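Sylvaticin (Pythium sylvaticum, PDB 2POS) is a secreted alpha-elicitin-like protein that, as in related elicitins, probably binds sterols or other lipids and may trigger plant defence responses. Local coordinates at residues W1-C7 against D70-V74. Numbering follows the deposited sequence.
With NI (nickel (II) ion), chain E.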
# COMPACT_ATOMS: atom_id res chain seq x y z
N TRP A 1 -7.18 1.75 14.12
CA TRP A 1 -7.59 1.54 12.70
C TRP A 1 -8.66 0.48 12.66
O TRP A 1 -8.74 -0.37 13.56
CB TRP A 1 -6.40 1.09 11.85
CG TRP A 1 -5.33 2.12 11.81
CD1 TRP A 1 -4.16 2.12 12.52
CD2 TRP A 1 -5.34 3.33 11.05
NE1 TRP A 1 -3.44 3.25 12.24
CE2 TRP A 1 -4.13 4.01 11.33
CE3 TRP A 1 -6.25 3.92 10.15
CZ2 TRP A 1 -3.82 5.24 10.76
CZ3 TRP A 1 -5.93 5.14 9.58
CH2 TRP A 1 -4.72 5.79 9.88
N GLU A 2 -9.47 0.52 11.61
CA GLU A 2 -10.50 -0.48 11.41
C GLU A 2 -9.89 -1.84 11.10
O GLU A 2 -9.10 -1.98 10.17
CB GLU A 2 -11.44 -0.05 10.28
CG GLU A 2 -12.62 -0.99 10.11
CD GLU A 2 -13.42 -1.11 11.39
OE1 GLU A 2 -13.85 -0.06 11.92
OE2 GLU A 2 -13.61 -2.26 11.88
N GLU A 3 -10.27 -2.84 11.89
CA GLU A 3 -9.74 -4.19 11.74
C GLU A 3 -10.81 -5.24 11.44
O GLU A 3 -10.49 -6.40 11.19
CB GLU A 3 -8.94 -4.60 12.98
CG GLU A 3 -7.76 -3.67 13.35
CD GLU A 3 -6.59 -3.71 12.36
OE1 GLU A 3 -6.52 -4.65 11.53
OE2 GLU A 3 -5.72 -2.81 12.42
N THR A 4 -12.08 -4.84 11.44
CA THR A 4 -13.18 -5.78 11.24
C THR A 4 -14.02 -5.44 10.01
O THR A 4 -14.27 -6.30 9.15
CB THR A 4 -14.10 -5.86 12.48
OG1 THR A 4 -13.33 -6.26 13.61
CG2 THR A 4 -15.24 -6.86 12.25
N LYS A 5 -14.45 -4.19 9.92
CA LYS A 5 -15.27 -3.74 8.81
C LYS A 5 -14.52 -3.86 7.50
O LYS A 5 -13.40 -3.35 7.36
CB LYS A 5 -15.71 -2.30 9.06
CG LYS A 5 -16.70 -1.72 8.07
CD LYS A 5 -17.35 -0.46 8.64
CE LYS A 5 -16.34 0.67 8.86
NZ LYS A 5 -16.97 1.90 9.43
N GLU A 6 -15.13 -4.56 6.55
CA GLU A 6 -14.51 -4.79 5.24
C GLU A 6 -14.92 -3.73 4.22
O GLU A 6 -16.05 -3.23 4.23
CB GLU A 6 -14.82 -6.21 4.75
CG GLU A 6 -14.09 -7.26 5.59
CD GLU A 6 -14.57 -8.69 5.40
OE1 GLU A 6 -15.30 -8.98 4.43
OE2 GLU A 6 -14.20 -9.53 6.25
N CYS A 7 -13.97 -3.38 3.35
CA CYS A 7 -14.21 -2.43 2.27
C CYS A 7 -15.13 -3.08 1.24
O CYS A 7 -15.03 -4.28 0.98
CB CYS A 7 -12.91 -2.06 1.55
SG CYS A 7 -11.55 -1.51 2.59
N ASP A 70 -10.85 3.71 5.69
CA ASP A 70 -10.42 3.01 6.88
C ASP A 70 -11.28 1.75 6.99
O ASP A 70 -12.33 1.74 7.65
CB ASP A 70 -10.60 3.93 8.09
CG ASP A 70 -9.94 3.41 9.35
OD1 ASP A 70 -9.38 2.29 9.36
OD2 ASP A 70 -9.98 4.13 10.37
N CYS A 71 -10.84 0.70 6.31
CA CYS A 71 -11.55 -0.57 6.25
C CYS A 71 -10.58 -1.65 5.79
O CYS A 71 -9.50 -1.33 5.29
CB CYS A 71 -12.73 -0.50 5.26
SG CYS A 71 -12.30 0.09 3.59
N ILE A 72 -10.97 -2.91 5.96
CA ILE A 72 -10.15 -4.03 5.55
C ILE A 72 -10.46 -4.42 4.11
O ILE A 72 -11.58 -4.81 3.78
CB ILE A 72 -10.34 -5.25 6.50
CG1 ILE A 72 -9.82 -4.91 7.91
CG2 ILE A 72 -9.67 -6.50 5.93
CD1 ILE A 72 -8.30 -4.79 8.03
N LEU A 73 -9.45 -4.27 3.25
CA LEU A 73 -9.50 -4.73 1.87
C LEU A 73 -9.15 -6.21 1.83
O LEU A 73 -8.08 -6.62 2.30
CB LEU A 73 -8.51 -3.92 1.03
CG LEU A 73 -8.54 -4.04 -0.49
CD1 LEU A 73 -9.85 -3.48 -1.04
CD2 LEU A 73 -7.36 -3.30 -1.08
N VAL A 74 -10.07 -7.01 1.28
CA VAL A 74 -9.94 -8.46 1.23
C VAL A 74 -9.64 -8.89 -0.21
O VAL A 74 -10.45 -8.67 -1.10
CB VAL A 74 -11.24 -9.14 1.71
CG1 VAL A 74 -11.15 -10.67 1.58
CG2 VAL A 74 -11.54 -8.76 3.14
NI NI E . -7.57 -0.00 15.20
O HOH W 1 -12.95 -6.03 1.01
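Trp1 meets the carboxylate of Asp70 with its six-membered ring: CE3 lies 3.6 Å from OD1, which sits at the ring edge in plane, while the two planar groups are turned 67° apart. The indole NE1 bonds to Glu88 of helix 82-92, and the amino-terminal N and the carbonyl O of Trp1 chelate the nickel ion, whose site three further atoms complete. Glu2 N donates to the same OD1 (2.9 Å) from the syn side, 30° out of the carboxylate plane; since Asn81 ND2 also bonds to OD1, this oxygen is held by two donors. Glu2 bends at its second torsion, which swings its carboxylate back to its own segment, where OE2 accepts from the backbone N of both Thr4 and Lys5, tying residues 2 to 5 together. Ile72 packs against the backbone here, with CD1 3.6 Å from Glu2 O and CG1 against Glu3 O. Lys5 O then receives Ile72 N at 2.8 Å, nearly straight (173°) and in the carbonyl plane. Together with Cys7 N to Ile72 O, also 2.8 Å, this defines a single parallel beta bridge between Glu6 and Ile72, joining the N-terminal segment of the elicitin fold to the segment that runs into the small antiparallel two-stranded sheet. Glu6 runs its extended chain over Val74, CD to CG2 3.8 Å. Its OE2 forms a salt bridge with Arg79, as Glu3 OE2 does with Lys84. At Cys7 the link becomes covalent: SG joins Cys71 SG at 2.0 Å, the disulfide torsion somewhat beyond a right angle. A water accepts from Val74 N and donates to Cys7 O.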